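PDB 1XPP: DNA-directed RNA polymerase subunit L from Thermoplasma acidophilum, which probably serves as the small dimerising subunit Rpo11 of the archaeal RNA polymerase, the enzyme that transcribes DNA into RNA from ribonucleoside triphosphates. Local coordinates for residues Val39-Ile42 with Leu43-Asp46; Leu85-Leu88 with Tyr89-Gly93. All coordinates share one frame; numbering follows the deposited sequence.

Contact 1: Val39-Ile42 with Leu43-Asp46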
loop_
_atom_site.group_PDB
_atom_site.type_symbol
_atom_site.label_atom_id
_atom_site.label_comp_id
_atom_site.label_asym_id
_atom_site.label_seq_id
_atom_site.Cartn_x
_atom_site.Cartn_y
_atom_site.Cartn_z
ATOM N N VAL D 39 11.633 -11.329 11.280
ATOM C CA VAL D 39 12.924 -11.115 11.906
ATOM C C VAL D 39 13.179 -12.170 12.996
ATOM O O VAL D 39 14.277 -12.746 13.045
ATOM C CB VAL D 39 13.047 -9.628 12.377
ATOM C CG1 VAL D 39 14.231 -9.434 13.330
ATOM C CG2 VAL D 39 13.189 -8.704 11.167
ATOM N N GLU D 40 12.161 -12.461 13.813
ATOM C CA GLU D 40 12.258 -13.533 14.830
ATOM C C GLU D 40 12.671 -14.854 14.167
ATOM O O GLU D 40 13.573 -15.568 14.634
ATOM C CB GLU D 40 10.942 -13.693 15.579
ATOM C CG GLU D 40 11.003 -14.664 16.760
ATOM C CD GLU D 40 9.626 -15.050 17.305
ATOM O OE1 GLU D 40 9.516 -16.051 18.051
ATOM O OE2 GLU D 40 8.640 -14.370 16.988
ATOM N N GLU D 41 12.059 -15.139 13.028
ATOM C CA GLU D 41 12.422 -16.344 12.306
ATOM C C GLU D 41 13.856 -16.321 11.757
ATOM O O GLU D 41 14.600 -17.315 11.877
ATOM C CB GLU D 41 11.390 -16.635 11.207
ATOM C CG GLU D 41 11.563 -18.025 10.569
ATOM C CD GLU D 41 11.153 -19.173 11.488
ATOM O OE1 GLU D 41 10.660 -18.938 12.602
ATOM O OE2 GLU D 41 11.342 -20.339 11.083
ATOM N N ILE D 42 14.269 -15.208 11.155
ATOM C CA ILE D 42 15.610 -15.135 10.566
ATOM C C ILE D 42 16.662 -15.288 11.674
ATOM O O ILE D 42 17.722 -15.849 11.429
ATOM C CB ILE D 42 15.834 -13.790 9.843
ATOM C CG1 ILE D 42 14.945 -13.674 8.601
ATOM C CG2 ILE D 42 17.297 -13.617 9.444
ATOM C CD1 ILE D 42 14.697 -12.222 8.140
ATOM N N LEU D 43 16.370 -14.754 12.856
ATOM C CA LEU D 43 17.292 -14.871 14.000
ATOM C C LEU D 43 17.526 -16.303 14.502
ATOM O O LEU D 43 18.468 -16.524 15.273
ATOM C CB LEU D 43 16.804 -13.998 15.147
ATOM C CG LEU D 43 17.048 -12.485 15.047
ATOM C CD1 LEU D 43 16.236 -11.725 16.086
ATOM C CD2 LEU D 43 18.525 -12.157 15.173
ATOM N N LYS D 44 16.696 -17.259 14.073
ATOM C CA LYS D 44 16.854 -18.675 14.475
ATOM C C LYS D 44 17.904 -19.371 13.610
ATOM O O LYS D 44 18.369 -20.471 13.932
ATOM C CB LYS D 44 15.534 -19.417 14.346
ATOM C CG LYS D 44 14.435 -18.952 15.276
ATOM C CD LYS D 44 13.186 -19.744 14.991
ATOM C CE LYS D 44 12.000 -19.183 15.693
ATOM N NZ LYS D 44 10.783 -19.939 15.298
ATOM N N ASP D 45 18.278 -18.725 12.516
ATOM C CA ASP D 45 19.201 -19.273 11.514
ATOM C C ASP D 45 20.653 -19.166 11.999
ATOM O O ASP D 45 21.132 -18.076 12.321
ATOM C CB ASP D 45 19.007 -18.479 10.225
ATOM C CG ASP D 45 19.772 -19.035 9.031
ATOM O OD1 ASP D 45 19.323 -18.755 7.926
ATOM O OD2 ASP D 45 20.815 -19.714 9.161
ATOM N N ASP D 46 21.360 -20.287 12.053
ATOM C CA ASP D 46 22.744 -20.258 12.563
ATOM C C ASP D 46 23.744 -19.550 11.632
ATOM O O ASP D 46 24.879 -19.271 12.031
ATOM C CB ASP D 46 23.227 -21.673 12.915
ATOM C CG ASP D 46 23.425 -22.535 11.695
ATOM O OD1 ASP D 46 24.596 -22.819 11.376
ATOM O OD2 ASP D 46 22.425 -22.906 11.037
#
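Lys-44 reaches back along the last turn of helix 32-42 to grip Glu-41. Its CB lies 3.4 Å from the Glu-41 backbone O, and CG, held beside the backbone N by chi1 -65°, packs 3.6 Å from the carbonyl O of Glu-40. From there the chain runs out fully extended: CD and then CE pass alongside Glu-41 OE1, and NZ ends in a salt bridge to that oxygen at 2.9 Å. The ammonium comes to the syn side of the carboxylate, 24° out of its plane. Glu-41 meets it by bending at chi2 (72°), which carries the carboxylate round to the lysine although its CB points away; its side chain, buried where Lys-44 is exposed, also packs against Ala-81, Lys-84 and Leu-85 of helix 74-105. This is the point where the helix that packs on the four-stranded sheet of the Rpb3/Rpb11-like dimerisation domain gives way to the loop before strand 48-54. The amide of Leu-43 still makes an i to i-4 bond to Val-39 O (2.9 Å). The next two amides turn to i-3 acceptors: Lys-44 N meets Glu-41 O at 3.0 Å, and Asp-45 N closes a type I turn on Ile-42 O. Leu-43, itself exposed but touching Ala-51, runs alongside the buried Val-39, its CD1 4.1 Å from Val-39 CG1. Asp-45 directs its carboxylate to Arg-80 and to the amide of Gln-47, and Glu-40 bonds Thr-33 of the second subunit.

Contact 2: Leu85-Leu88 with Tyr89-Gly93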
loop_
_atom_site.group_PDB
_atom_site.type_symbol
_atom_site.label_atom_id
_atom_site.label_comp_id
_atom_site.label_asym_id
_atom_site.label_seq_id
_atom_site.Cartn_x
_atom_site.Cartn_y
_atom_site.Cartn_z
ATOM N N LEU D 85 8.213 -20.031 7.361
ATOM C CA LEU D 85 6.972 -19.442 7.868
ATOM C C LEU D 85 5.741 -19.865 7.056
ATOM O O LEU D 85 4.688 -20.161 7.620
ATOM C CB LEU D 85 7.063 -17.915 7.923
ATOM C CG LEU D 85 7.990 -17.453 9.061
ATOM C CD1 LEU D 85 8.271 -15.955 8.909
ATOM C CD2 LEU D 85 7.457 -17.732 10.447
ATOM N N SER D 86 5.902 -19.918 5.738
ATOM C CA SER D 86 4.835 -20.381 4.863
ATOM C C SER D 86 4.475 -21.807 5.247
ATOM O O SER D 86 3.278 -22.152 5.374
ATOM C CB SER D 86 5.381 -20.347 3.431
ATOM O OG SER D 86 5.590 -18.978 3.055
ATOM N N LYS D 87 5.494 -22.636 5.459
ATOM C CA LYS D 87 5.239 -24.045 5.835
ATOM C C LYS D 87 4.560 -24.162 7.188
ATOM O O LYS D 87 3.652 -24.985 7.364
ATOM C CB LYS D 87 6.534 -24.833 5.853
ATOM C CG LYS D 87 6.342 -26.274 6.305
ATOM C CD LYS D 87 7.616 -27.076 6.250
ATOM C CE LYS D 87 7.373 -28.463 6.821
ATOM N NZ LYS D 87 6.155 -29.074 6.248
ATOM N N LEU D 88 4.991 -23.346 8.148
ATOM C CA LEU D 88 4.382 -23.368 9.496
ATOM C C LEU D 88 2.863 -23.151 9.444
ATOM O O LEU D 88 2.102 -23.925 10.040
ATOM C CB LEU D 88 5.041 -22.309 10.421
ATOM C CG LEU D 88 6.342 -22.765 11.116
ATOM C CD1 LEU D 88 7.067 -21.540 11.639
ATOM C CD2 LEU D 88 6.063 -23.700 12.292
ATOM N N TYR D 89 2.432 -22.101 8.760
ATOM C CA TYR D 89 1.006 -21.755 8.645
ATOM C C TYR D 89 0.262 -22.748 7.745
ATOM O O TYR D 89 -0.883 -23.150 8.055
ATOM C CB TYR D 89 0.803 -20.306 8.193
ATOM C CG TYR D 89 1.202 -19.313 9.287
ATOM C CD1 TYR D 89 2.365 -18.560 9.162
ATOM C CD2 TYR D 89 0.382 -19.118 10.408
ATOM C CE1 TYR D 89 2.734 -17.651 10.140
ATOM C CE2 TYR D 89 0.758 -18.225 11.421
ATOM C CZ TYR D 89 1.913 -17.503 11.279
ATOM O OH TYR D 89 2.282 -16.580 12.244
ATOM N N GLU D 90 0.921 -23.205 6.689
ATOM C CA GLU D 90 0.300 -24.237 5.847
ATOM C C GLU D 90 0.030 -25.501 6.637
ATOM O O GLU D 90 -1.072 -26.059 6.555
ATOM C CB GLU D 90 1.172 -24.516 4.618
ATOM C CG GLU D 90 1.137 -23.413 3.561
ATOM C CD GLU D 90 2.342 -23.529 2.608
ATOM O OE1 GLU D 90 3.196 -24.429 2.782
ATOM O OE2 GLU D 90 2.456 -22.689 1.697
ATOM N N ASP D 91 1.035 -25.937 7.398
ATOM C CA ASP D 91 0.955 -27.179 8.192
ATOM C C ASP D 91 -0.100 -26.995 9.275
ATOM O O ASP D 91 -0.882 -27.913 9.574
ATOM C CB ASP D 91 2.288 -27.551 8.815
ATOM C CG ASP D 91 3.314 -28.100 7.796
ATOM O OD1 ASP D 91 2.943 -28.356 6.620
ATOM O OD2 ASP D 91 4.455 -28.342 8.225
ATOM N N LEU D 92 -0.138 -25.794 9.840
ATOM C CA LEU D 92 -1.170 -25.480 10.837
ATOM C C LEU D 92 -2.568 -25.728 10.233
ATOM O O LEU D 92 -3.414 -26.388 10.860
ATOM C CB LEU D 92 -1.025 -24.038 11.320
ATOM C CG LEU D 92 -2.077 -23.541 12.314
ATOM C CD1 LEU D 92 -1.988 -24.318 13.653
ATOM C CD2 LEU D 92 -1.980 -22.037 12.495
ATOM N N GLY D 93 -2.814 -25.215 9.031
ATOM C CA GLY D 93 -4.109 -25.440 8.370
ATOM C C GLY D 93 -4.373 -26.905 8.038
ATOM O O GLY D 93 -5.501 -27.367 8.189
#
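Within the long C-terminal helix 74-105, Lys-87 and Asp-91 form an i to i+4 salt bridge across one turn. The lysine leaves the backbone with CG anti to N (chi1 177°), stays extended as far as CE, and then bends at chi4 (48°), bringing NZ to 2.7 Å from Asp-91 OD2. It uses the syn lone pair of that oxygen, and OD1 lies 3.3 Å from the same NZ. The aliphatic part is also engaged, since Lys-87 CG packs 3.4 Å from Asp-91 OD2 as the two side chains cross. With an alanine at Asp-91, the Lys-87 ammonium would probably lose its carboxylate partner and the long chain would be freer to swing. Beneath them the backbone is regular alpha helix: Asp-91 N bonds Lys-87 O at 2.8 Å, and Tyr-89, Glu-90 and Leu-92 repeat the pattern to Leu-85, Ser-86 and Leu-88. Another side of this helix, with Leu-85, Ser-86, Tyr-89 and Leu-92, packs against the second subunit, another copy of this protein. Tyr-89 CD1 sits 3.2 Å from Leu-85 O, and the ring meets Tyr-89 of the second subunit with planes at about 10°, while its hydroxyl bonds Thr-37 of that subunit. The extended Glu-90 chain passes the carbonyl O of Ser-86, CG 3.1 Å from it, and its OE2 lies close to Glu-90 OE2 of the second subunit, like charges that would probably repel unless protonated or screened. Ser-86 OG bonds Val-82 O.

Contact 1 spans the end of helix 32-42 and the loop after it, contact 2 the middle of helix 74-105; their centres are about 17 Å apart, and they meet where Glu-41 CG packs 3.9 Å from Leu-85 CG. Neither is wholly core or wholly surface. Contact 1 pairs its exposed lysine with a buried glutamate lying against the other helix, contact 2 with a partly exposed aspartate of the same helix. Their buried sides differ too. In 39-46, Val-39 and Ile-42 pack on strands 48-54 and 64-69 as the helix ends and turn bonds take over. In 85-93 the helix runs on unbroken, and its buried tyrosine faces the second subunit, which both contacts touch.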